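Local coordinates for protein probable fimbrial chaperone YadV (Escherichia coli K-12, PDB 5GHU) that probably acts as a periplasmic chaperone in fimbria assembly, and could thereby contribute to adhesion to various surfaces, at residues N29-L37 and F53-A64; G129-W140 and R152-F163. All coordinates share one frame; numbering follows the deposited sequence. Where two conformers were deposited one is given.

The two contacts follow one another along the chain, contact 1 closing before contact 2 opens. Contact 1 joins the neighbouring strands 31-38 and 53-62 in the sheet of the N-terminal, PapD-like domain. Contact 2 folds the polypeptide around 134-137 and the start of strand 139-143 against strand 150-155 and the loop after it, in the immunoglobulin-like C-terminal domain. The centres of contact 1 and contact 2 are about 34 Å apart, on opposite sides of the chain's centre. The nearest atoms of contact 1 and contact 2 are about 11 Å apart. They share no sheet. Contact 1 thus lies within one domain, whereas contact 2 lies beside the boundary between the two domains of this monomeric chaperone.

Contact 1 of 2, residues N29-L37 and F53-A64; sequences NPLLVQSWL and FTATPPVSRIDA
Val33 and Ile62 meet on the inner face of two adjacent antiparallel strands of the PapD-like, immunoglobulin-like N-terminal domain, their side chains crossing at an angle. With CG1 of Val33 anti to the backbone N (chi1 -178°), CG2 is the branch turned to Ile62, 3.7 Å from its CD1. On the other face, the partners of the non-hydrogen-bonded pairs Gln34-Val59 and Leu32-Arg61 run side by side and point the same way: Gln34 CG lies 3.7 Å from Val59 CG2, and Leu32 CD2 is 4.0 Å from Arg61 CB. Near one end, Pro30 CB comes 3.4 Å from Asp63 OD1. At the other, Leu37 pushes CD1 to within 3.3 Å of Phe53 CB, a tight approach at the root of the ring.

Between them the backbones are laced by the hydrogen-bonded pairs Leu31-Ile62 and Val33-Ser60, in which the bond from Val33 N to Ser60 O is short at 2.7 Å. The ladder ends at Ser35 N, which gives a bond of 2.9 Å to Pro58 O. There strand 53-62 is broken by Pro57 and Pro58, the peptide before Pro57 being cis. One water bridges the two segments at the break: it donates to Val33 O and Pro57 O and accepts from the hydroxyls of Ser35 and Ser60, so four groups hold it and each serine hydroxyl spends its proton on it.

Strand 86-95 pairs with the far edge of 31-38, through Leu32, Gln34 and Trp36, while 67-74 takes the bonds of Thr54 and Thr56. Leu23 of strand 19-25 touches Val33, Ser35 and Ile62, and the Phe53 ring meets Phe88 and Tyr12 edge-to-face.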
loop_
_atom_site.group_PDB
_atom_site.type_symbol
_atom_site.label_atom_id
_atom_site.label_comp_id
_atom_site.label_asym_id
_atom_site.label_seq_id
_atom_site.Cartn_x
_atom_site.Cartn_y
_atom_site.Cartn_z
ATOM N N ASN A 29 1.383 -24.841 15.332
ATOM C CA ASN A 29 2.588 -25.532 14.931
ATOM C C ASN A 29 3.674 -24.552 14.523
ATOM O O ASN A 29 3.371 -23.421 14.142
ATOM C CB ASN A 29 2.266 -26.482 13.781
ATOM C CG ASN A 29 1.065 -27.360 14.083
ATOM O OD1 ASN A 29 1.015 -28.027 15.122
ATOM N ND2 ASN A 29 0.082 -27.346 13.187
ATOM N N PRO A 30 4.915 -24.955 14.594
ATOM C CA PRO A 30 5.993 -24.078 14.193
ATOM C C PRO A 30 6.001 -23.962 12.711
ATOM O O PRO A 30 5.495 -24.838 12.062
ATOM C CB PRO A 30 7.232 -24.814 14.623
ATOM C CG PRO A 30 6.826 -26.209 14.746
ATOM C CD PRO A 30 5.406 -26.215 15.139
ATOM N N LEU A 31 6.572 -22.892 12.197
ATOM C CA LEU A 31 6.643 -22.703 10.742
ATOM C C LEU A 31 8.022 -22.200 10.318
ATOM O O LEU A 31 8.683 -21.495 11.077
ATOM C CB LEU A 31 5.577 -21.703 10.279
ATOM C CG LEU A 31 4.087 -22.061 10.272
ATOM C CD1 LEU A 31 3.704 -22.823 11.474
ATOM C CD2 LEU A 31 3.219 -20.813 10.204
ATOM N N LEU A 32 8.459 -22.583 9.119
ATOM C CA LEU A 32 9.592 -21.934 8.459
ATOM C C LEU A 32 9.027 -20.719 7.772
ATOM O O LEU A 32 8.028 -20.844 7.080
ATOM C CB LEU A 32 10.266 -22.868 7.446
ATOM C CG LEU A 32 10.729 -24.084 8.233
ATOM C CD1 LEU A 32 11.268 -25.176 7.298
ATOM C CD2 LEU A 32 11.761 -23.645 9.253
ATOM N N VAL A 33 9.643 -19.553 7.968
ATOM C CA VAL A 33 9.120 -18.326 7.399
ATOM C C VAL A 33 10.174 -17.528 6.637
ATOM O O VAL A 33 11.230 -17.210 7.165
ATOM C CB VAL A 33 8.550 -17.449 8.529
ATOM C CG1 VAL A 33 7.925 -16.146 7.959
ATOM C CG2 VAL A 33 7.549 -18.279 9.336
ATOM N N GLN A 34 9.868 -17.180 5.397
ATOM C CA GLN A 34 10.778 -16.386 4.576
ATOM C C GLN A 34 10.249 -14.970 4.472
ATOM O O GLN A 34 9.045 -14.790 4.284
ATOM C CB GLN A 34 10.906 -16.955 3.163
ATOM C CG GLN A 34 11.589 -18.261 3.106
ATOM C CD GLN A 34 11.875 -18.630 1.682
ATOM O OE1 GLN A 34 11.219 -19.499 1.109
ATOM N NE2 GLN A 34 12.884 -18.004 1.115
ATOM N N SER A 35 11.153 -14.002 4.563
ATOM C CA SER A 35 10.821 -12.586 4.509
ATOM C C SER A 35 11.684 -11.959 3.429
ATOM O O SER A 35 12.896 -12.197 3.407
ATOM C CB SER A 35 11.095 -11.886 5.855
ATOM O OG SER A 35 10.401 -12.525 6.908
ATOM N N TRP A 36 11.095 -11.145 2.565
ATOM C CA TRP A 36 11.905 -10.405 1.615
ATOM C C TRP A 36 11.176 -9.200 1.068
ATOM O O TRP A 36 9.939 -9.078 1.200
ATOM C CB TRP A 36 12.352 -11.330 0.460
ATOM C CG TRP A 36 11.247 -11.656 -0.564
ATOM C CD1 TRP A 36 10.972 -10.973 -1.720
ATOM C CD2 TRP A 36 10.303 -12.746 -0.518
ATOM N NE1 TRP A 36 9.908 -11.556 -2.389
ATOM C CE2 TRP A 36 9.497 -12.656 -1.682
ATOM C CE3 TRP A 36 10.068 -13.789 0.383
ATOM C CZ2 TRP A 36 8.458 -13.535 -1.940
ATOM C CZ3 TRP A 36 9.050 -14.686 0.105
ATOM C CH2 TRP A 36 8.263 -14.560 -1.068
ATOM N N LEU A 37 11.944 -8.314 0.428
ATOM C CA LEU A 37 11.392 -7.163 -0.278
ATOM C C LEU A 37 11.536 -7.329 -1.787
ATOM O O LEU A 37 12.595 -7.746 -2.298
ATOM C CB LEU A 37 12.092 -5.881 0.161
ATOM C CG LEU A 37 11.688 -5.413 1.566
ATOM C CD1 LEU A 37 12.790 -4.622 2.239
ATOM C CD2 LEU A 37 10.467 -4.582 1.469
ATOM N N PHE A 53 17.397 -3.237 -0.771
ATOM C CA PHE A 53 17.106 -3.506 0.641
ATOM C C PHE A 53 17.567 -4.918 1.000
ATOM O O PHE A 53 17.665 -5.782 0.141
ATOM C CB PHE A 53 15.620 -3.395 0.945
ATOM C CG PHE A 53 15.049 -2.008 0.782
ATOM C CD1 PHE A 53 14.582 -1.596 -0.454
ATOM C CD2 PHE A 53 14.999 -1.118 1.864
ATOM C CE1 PHE A 53 14.059 -0.314 -0.634
ATOM C CE2 PHE A 53 14.469 0.167 1.697
ATOM C CZ PHE A 53 13.990 0.552 0.446
ATOM N N THR A 54 17.841 -5.144 2.272
ATOM C CA THR A 54 17.952 -6.499 2.806
ATOM C C THR A 54 16.865 -6.675 3.885
ATOM O O THR A 54 16.373 -5.690 4.444
ATOM C CB THR A 54 19.336 -6.777 3.400
ATOM O OG1 THR A 54 19.641 -5.817 4.407
ATOM C CG2 THR A 54 20.408 -6.700 2.326
ATOM N N ALA A 55 16.469 -7.922 4.121
ATOM C CA ALA A 55 15.515 -8.266 5.185
ATOM C C ALA A 55 16.143 -9.390 5.949
ATOM O O ALA A 55 16.420 -10.461 5.368
ATOM C CB ALA A 55 14.176 -8.684 4.599
ATOM N N THR A 56 16.403 -9.177 7.235
ATOM C CA THR A 56 17.096 -10.205 7.984
ATOM C C THR A 56 16.428 -10.455 9.332
ATOM O O THR A 56 15.978 -9.554 10.014
ATOM C CB THR A 56 18.564 -9.844 8.178
ATOM O OG1 THR A 56 18.644 -8.603 8.869
ATOM C CG2 THR A 56 19.247 -9.705 6.822
ATOM N N PRO A 57 16.321 -11.731 9.687
ATOM C CA PRO A 57 16.794 -12.904 8.943
ATOM C C PRO A 57 15.859 -13.213 7.768
ATOM O O PRO A 57 14.638 -13.122 7.887
ATOM C CB PRO A 57 16.764 -14.011 10.008
ATOM C CG PRO A 57 15.685 -13.586 10.944
ATOM C CD PRO A 57 15.719 -12.101 10.982
ATOM N N PRO A 58 16.430 -13.609 6.633
ATOM C CA PRO A 58 15.588 -13.896 5.477
ATOM C C PRO A 58 14.781 -15.174 5.656
ATOM O O PRO A 58 13.716 -15.311 5.053
ATOM C CB PRO A 58 16.602 -14.028 4.342
ATOM C CG PRO A 58 17.845 -14.455 5.020
ATOM C CD PRO A 58 17.855 -13.717 6.318
ATOM N N VAL A 59 15.293 -16.104 6.465
ATOM C CA VAL A 59 14.551 -17.296 6.814
ATOM C C VAL A 59 14.618 -17.509 8.309
ATOM O O VAL A 59 15.681 -17.400 8.923
ATOM C CB VAL A 59 15.082 -18.556 6.107
ATOM C CG1 VAL A 59 14.279 -19.741 6.566
ATOM C CG2 VAL A 59 14.988 -18.392 4.614
ATOM N N SER A 60 13.471 -17.755 8.924
ATOM C CA SER A 60 13.483 -18.093 10.332
ATOM C C SER A 60 12.489 -19.191 10.653
ATOM O O SER A 60 11.547 -19.436 9.896
ATOM C CB SER A 60 13.201 -16.847 11.187
ATOM O OG SER A 60 12.236 -16.021 10.603
ATOM N N ARG A 61 12.747 -19.893 11.760
ATOM C CA ARG A 61 11.785 -20.808 12.338
ATOM C C ARG A 61 11.061 -20.085 13.471
ATOM O O ARG A 61 11.698 -19.678 14.441
ATOM C CB ARG A 61 12.478 -22.080 12.861
ATOM C CG ARG A 61 11.537 -23.107 13.440
ATOM C CD ARG A 61 12.195 -24.497 13.557
ATOM N NE ARG A 61 13.605 -24.443 13.953
ATOM C CZ ARG A 61 14.628 -24.683 13.130
ATOM N NH1 ARG A 61 14.404 -24.999 11.860
ATOM N NH2 ARG A 61 15.878 -24.613 13.574
ATOM N N ILE A 62 9.745 -19.944 13.346
ATOM C CA ILE A 62 8.923 -19.272 14.353
ATOM C C ILE A 62 8.005 -20.293 15.009
ATOM O O ILE A 62 7.120 -20.851 14.351
ATOM C CB ILE A 62 8.079 -18.168 13.755
ATOM C CG1 ILE A 62 8.920 -17.264 12.846
ATOM C CG2 ILE A 62 7.444 -17.357 14.907
ATOM C CD1 ILE A 62 8.142 -16.073 12.193
ATOM N N ASP A 63 8.220 -20.555 16.296
ATOM C CA ASP A 63 7.420 -21.557 16.999
ATOM C C ASP A 63 6.014 -21.061 17.200
ATOM O O ASP A 63 5.758 -19.861 17.075
ATOM C CB ASP A 63 8.034 -21.881 18.347
ATOM C CG ASP A 63 9.108 -22.915 18.239
ATOM O OD1 ASP A 63 9.042 -23.706 17.283
ATOM O OD2 ASP A 63 10.022 -22.923 19.084
ATOM N N ALA A 64 5.102 -21.983 17.463
ATOM C CA ALA A 64 3.728 -21.624 17.762
ATOM C C ALA A 64 3.699 -20.574 18.868
ATOM O O ALA A 64 4.384 -20.717 19.890
ATOM C CB ALA A 64 2.935 -22.845 18.188
HETATM O O HOH W 1 12.044 -14.553 8.020
HETATM O O HOH W 2 15.181 -11.342 2.369
#

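Contact 2 of 2, residues G129-W140 and R152-F163; sequences GNPSEAPLALKW and RVTNPTPYYVSF
Asn155 OD1, whose side chain packs against Leu138, accepts two bonds from Thr157: one from OG1 at 2.8 Å, in the carbonyl plane and on a lone pair, and one from the backbone N at 2.9 Å, from above that plane. The second makes an Asx turn, and Thr157 OG1 in turn accepts from Tyr159 N, an ST turn, in the immunoglobulin-like C-terminal domain next to the hairpin of 139-143 and 150-155. At the other end of the amide, Asn155 ND2 donates 2.8 Å to Tyr159 O; with both ends bonded, its rotation is fixed. Asn155 CB faces Leu138 CD2 at 3.5 Å.

The turns present Tyr159 to the opposing segment. Its ring is sandwiched, Pro131 CA over the centre of one face and Pro158 CG toward the rim of the opposite one; Pro131 CB adds a CH-pi contact. Tyr159 OH donates 2.7 Å to Gly129 O from above the carbonyl plane. Replacing Tyr159 by alanine would remove ring and hydroxyl, and is likely to leave Gly129 O without this donor and a gap between Pro131 and Pro158. Ala134 CB touches Thr157 OG1, Tyr159 CB and Val161 CG2, 3.7 Å from the last, and Ala137 CB rests on the methyl of Thr157. Arg123 of strand 114-123 touches both Pro131 and Tyr159, so the turn lies beside the N-terminal domain.

Farther along, Lys139 and Thr154 exchange two backbone bonds, and the Thr154 hydroxyl is bonded to Asp187 and Arg152. Leu138 CD1 reaches the edge of the Phe163 ring, 3.5 Å from CZ. Beyond it Trp140 and Val153 lie side by side: Val153 CG1 sits 3.9 Å from the centroid of the Trp140 six-membered ring, only 7° off its normal.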
loop_
_atom_site.group_PDB
_atom_site.type_symbol
_atom_site.label_atom_id
_atom_site.label_comp_id
_atom_site.label_asym_id
_atom_site.label_seq_id
_atom_site.Cartn_x
_atom_site.Cartn_y
_atom_site.Cartn_z
ATOM N N GLY A 129 4.883 19.215 2.002
ATOM C CA GLY A 129 3.558 18.793 2.417
ATOM C C GLY A 129 3.614 17.572 3.318
ATOM O O GLY A 129 4.675 17.060 3.702
ATOM N N ASN A 130 2.429 17.079 3.642
ATOM C CA ASN A 130 2.303 15.944 4.526
ATOM C C ASN A 130 1.562 14.815 3.844
ATOM O O ASN A 130 0.575 15.060 3.149
ATOM C CB ASN A 130 1.523 16.343 5.766
ATOM C CG ASN A 130 2.228 17.456 6.514
ATOM O OD1 ASN A 130 3.427 17.358 6.841
ATOM N ND2 ASN A 130 1.532 18.577 6.666
ATOM N N PRO A 131 1.949 13.566 4.107
ATOM C CA PRO A 131 1.292 12.465 3.363
ATOM C C PRO A 131 -0.179 12.312 3.670
ATOM O O PRO A 131 -0.965 11.937 2.767
ATOM C CB PRO A 131 2.080 11.190 3.785
ATOM C CG PRO A 131 2.746 11.617 5.128
ATOM C CD PRO A 131 3.106 13.100 4.900
ATOM N N SER A 132 -0.625 12.620 4.866
ATOM C CA SER A 132 -2.037 12.430 5.168
ATOM C C SER A 132 -2.914 13.480 4.490
ATOM O O SER A 132 -4.149 13.322 4.438
ATOM C CB SER A 132 -2.261 12.450 6.678
ATOM O OG SER A 132 -1.718 11.275 7.286
ATOM N N GLU A 133 -2.299 14.514 3.933
ATOM C CA GLU A 133 -3.013 15.548 3.213
ATOM C C GLU A 133 -3.002 15.297 1.679
ATOM O O GLU A 133 -3.678 16.022 0.921
ATOM C CB GLU A 133 -2.399 16.925 3.520
ATOM C CG GLU A 133 -2.611 17.357 5.015
ATOM C CD GLU A 133 -1.793 18.593 5.386
ATOM O OE1 GLU A 133 -1.641 19.490 4.556
ATOM O OE2 GLU A 133 -1.290 18.639 6.507
ATOM N N ALA A 134 -2.223 14.318 1.237
ATOM C CA ALA A 134 -2.139 14.101 -0.187
ATOM C C ALA A 134 -3.502 13.651 -0.776
ATOM O O ALA A 134 -3.797 14.027 -1.882
ATOM C CB ALA A 134 -1.036 13.056 -0.497
ATOM N N PRO A 135 -4.296 12.870 -0.030
ATOM C CA PRO A 135 -5.587 12.485 -0.650
ATOM C C PRO A 135 -6.426 13.710 -0.962
ATOM O O PRO A 135 -7.149 13.716 -1.992
ATOM C CB PRO A 135 -6.257 11.604 0.419
ATOM C CG PRO A 135 -5.053 10.953 1.134
ATOM C CD PRO A 135 -4.017 12.109 1.211
ATOM N N LEU A 136 -6.427 14.739 -0.090
ATOM C CA LEU A 136 -7.175 15.974 -0.345
ATOM C C LEU A 136 -6.678 16.698 -1.586
ATOM O O LEU A 136 -7.404 17.449 -2.222
ATOM C CB LEU A 136 -7.075 16.915 0.897
ATOM C CG LEU A 136 -7.485 18.387 0.709
ATOM C CD1 LEU A 136 -8.992 18.533 0.297
ATOM C CD2 LEU A 136 -7.211 19.239 1.999
ATOM N N ALA A 137 -5.367 16.539 -1.886
ATOM C CA ALA A 137 -4.782 17.209 -3.037
ATOM C C ALA A 137 -5.089 16.573 -4.371
ATOM O O ALA A 137 -4.905 17.221 -5.405
ATOM C CB ALA A 137 -3.264 17.283 -2.869
ATOM N N LEU A 138 -5.569 15.344 -4.349
ATOM C CA LEU A 138 -5.945 14.674 -5.633
ATOM C C LEU A 138 -7.007 15.452 -6.370
ATOM O O LEU A 138 -7.962 16.015 -5.757
ATOM C CB LEU A 138 -6.450 13.242 -5.400
ATOM C CG LEU A 138 -5.456 12.322 -4.655
ATOM C CD1 LEU A 138 -6.109 10.910 -4.436
ATOM C CD2 LEU A 138 -4.131 12.184 -5.485
ATOM N N LYS A 139 -6.850 15.491 -7.702
ATOM C CA LYS A 139 -7.889 16.085 -8.546
ATOM C C LYS A 139 -8.602 14.996 -9.318
ATOM O O LYS A 139 -7.981 14.105 -9.905
ATOM C CB LYS A 139 -7.272 17.100 -9.528
ATOM C CG LYS A 139 -6.473 18.187 -8.807
ATOM C CD LYS A 139 -7.408 18.917 -7.886
ATOM C CE LYS A 139 -6.768 20.156 -7.283
ATOM N NZ LYS A 139 -7.459 20.560 -6.005
ATOM N N TRP A 140 -9.923 15.106 -9.342
ATOM C CA TRP A 140 -10.760 14.093 -9.969
ATOM C C TRP A 140 -11.520 14.607 -11.161
ATOM O O TRP A 140 -12.045 15.729 -11.159
ATOM C CB TRP A 140 -11.806 13.605 -8.936
ATOM C CG TRP A 140 -11.206 13.037 -7.669
ATOM C CD1 TRP A 140 -10.640 13.748 -6.603
ATOM C CD2 TRP A 140 -11.099 11.652 -7.321
ATOM N NE1 TRP A 140 -10.213 12.864 -5.657
ATOM C CE2 TRP A 140 -10.479 11.584 -6.047
ATOM C CE3 TRP A 140 -11.522 10.453 -7.958
ATOM C CZ2 TRP A 140 -10.191 10.391 -5.428
ATOM C CZ3 TRP A 140 -11.248 9.231 -7.316
ATOM C CH2 TRP A 140 -10.614 9.206 -6.057
ATOM N N ARG A 152 -10.647 9.906 -14.081
ATOM C CA ARG A 152 -9.196 10.128 -14.147
ATOM C C ARG A 152 -8.791 10.930 -12.915
ATOM O O ARG A 152 -9.432 11.944 -12.573
ATOM C CB ARG A 152 -8.823 10.856 -15.426
ATOM C CG ARG A 152 -7.308 11.166 -15.571
ATOM C CD ARG A 152 -6.896 12.558 -15.076
ATOM N NE ARG A 152 -7.447 13.602 -15.949
ATOM C CZ ARG A 152 -7.053 14.888 -15.913
ATOM N NH1 ARG A 152 -6.088 15.288 -15.067
ATOM N NH2 ARG A 152 -7.605 15.770 -16.765
ATOM N N VAL A 153 -7.767 10.463 -12.238
ATOM C CA VAL A 153 -7.373 11.030 -10.958
ATOM C C VAL A 153 -5.910 11.472 -11.096
ATOM O O VAL A 153 -5.096 10.729 -11.650
ATOM C CB VAL A 153 -7.499 10.012 -9.826
ATOM C CG1 VAL A 153 -7.334 10.697 -8.419
ATOM C CG2 VAL A 153 -8.887 9.331 -9.881
ATOM N N THR A 154 -5.619 12.685 -10.634
ATOM C CA THR A 154 -4.259 13.252 -10.777
ATOM C C THR A 154 -3.715 13.534 -9.397
ATOM O O THR A 154 -4.378 14.202 -8.609
ATOM C CB THR A 154 -4.326 14.515 -11.583
ATOM O OG1 THR A 154 -4.655 14.174 -12.944
ATOM C CG2 THR A 154 -2.981 15.237 -11.630
ATOM N N ASN A 155 -2.503 13.046 -9.147
ATOM C CA ASN A 155 -1.805 13.248 -7.854
ATOM C C ASN A 155 -0.669 14.229 -8.046
ATOM O O ASN A 155 0.324 13.856 -8.668
ATOM C CB ASN A 155 -1.265 11.906 -7.398
ATOM C CG ASN A 155 -0.546 11.989 -6.042
ATOM O OD1 ASN A 155 -0.410 13.036 -5.444
ATOM N ND2 ASN A 155 -0.155 10.819 -5.566
ATOM N N PRO A 156 -0.819 15.436 -7.564
ATOM C CA PRO A 156 0.214 16.482 -7.741
ATOM C C PRO A 156 1.289 16.461 -6.651
ATOM O O PRO A 156 2.138 17.385 -6.640
ATOM C CB PRO A 156 -0.590 17.785 -7.653
ATOM C CG PRO A 156 -1.660 17.440 -6.604
ATOM C CD PRO A 156 -2.035 15.956 -6.850
ATOM N N THR A 157 1.253 15.444 -5.808
ATOM C CA THR A 157 2.125 15.440 -4.596
ATOM C C THR A 157 3.281 14.431 -4.767
ATOM O O THR A 157 3.218 13.486 -5.607
ATOM C CB THR A 157 1.373 15.055 -3.294
ATOM O OG1 THR A 157 1.198 13.638 -3.230
ATOM C CG2 THR A 157 0.013 15.731 -3.216
ATOM N N PRO A 158 4.263 14.505 -3.872
ATOM C CA PRO A 158 5.330 13.467 -3.857
ATOM C C PRO A 158 5.034 12.208 -3.085
ATOM O O PRO A 158 5.923 11.389 -2.904
ATOM C CB PRO A 158 6.519 14.202 -3.192
ATOM C CG PRO A 158 5.805 15.233 -2.262
ATOM C CD PRO A 158 4.583 15.704 -3.063
ATOM N N TYR A 159 3.772 12.020 -2.681
ATOM C CA TYR A 159 3.356 10.873 -1.890
ATOM C C TYR A 159 2.406 9.956 -2.643
ATOM O O TYR A 159 1.568 10.428 -3.430
ATOM C CB TYR A 159 2.614 11.332 -0.610
ATOM C CG TYR A 159 3.427 12.269 0.244
ATOM C CD1 TYR A 159 4.471 11.747 1.010
ATOM C CD2 TYR A 159 3.147 13.642 0.286
ATOM C CE1 TYR A 159 5.235 12.604 1.841
ATOM C CE2 TYR A 159 3.894 14.514 1.153
ATOM C CZ TYR A 159 4.923 13.953 1.905
ATOM O OH TYR A 159 5.741 14.733 2.735
ATOM N N TYR A 160 2.554 8.666 -2.413
ATOM C CA TYR A 160 1.478 7.756 -2.821
ATOM C C TYR A 160 0.206 8.093 -2.078
ATOM O O TYR A 160 0.224 8.494 -0.882
ATOM C CB TYR A 160 1.827 6.273 -2.524
ATOM C CG TYR A 160 2.898 5.748 -3.412
ATOM C CD1 TYR A 160 4.246 5.995 -3.164
ATOM C CD2 TYR A 160 2.558 5.092 -4.560
ATOM C CE1 TYR A 160 5.227 5.532 -4.031
ATOM C CE2 TYR A 160 3.578 4.622 -5.457
ATOM C CZ TYR A 160 4.890 4.858 -5.142
ATOM O OH TYR A 160 5.861 4.424 -6.035
ATOM N N VAL A 161 -0.915 7.841 -2.768
ATOM C CA VAL A 161 -2.213 7.756 -2.076
ATOM C C VAL A 161 -2.798 6.379 -2.294
ATOM O O VAL A 161 -2.854 5.873 -3.421
ATOM C CB VAL A 161 -3.226 8.828 -2.541
ATOM C CG1 VAL A 161 -4.606 8.612 -1.844
ATOM C CG2 VAL A 161 -2.708 10.245 -2.192
ATOM N N SER A 162 -3.220 5.753 -1.168
ATOM C CA SER A 162 -3.790 4.389 -1.170
ATOM C C SER A 162 -5.204 4.485 -0.614
ATOM O O SER A 162 -5.447 5.317 0.263
ATOM C CB SER A 162 -2.985 3.467 -0.246
ATOM O OG SER A 162 -1.618 3.308 -0.713
ATOM N N PHE A 163 -6.097 3.627 -1.095
ATOM C CA PHE A 163 -7.498 3.691 -0.627
ATOM C C PHE A 163 -7.998 2.369 -0.081
ATOM O O PHE A 163 -7.635 1.284 -0.575
ATOM C CB PHE A 163 -8.449 4.046 -1.801
ATOM C CG PHE A 163 -8.102 5.333 -2.531
ATOM C CD1 PHE A 163 -7.230 5.303 -3.601
ATOM C CD2 PHE A 163 -8.619 6.537 -2.112
ATOM C CE1 PHE A 163 -6.883 6.507 -4.293
ATOM C CE2 PHE A 163 -8.359 7.740 -2.801
ATOM C CZ PHE A 163 -7.478 7.718 -3.916
HETATM O O HOH W 3 -1.303 9.663 1.180
#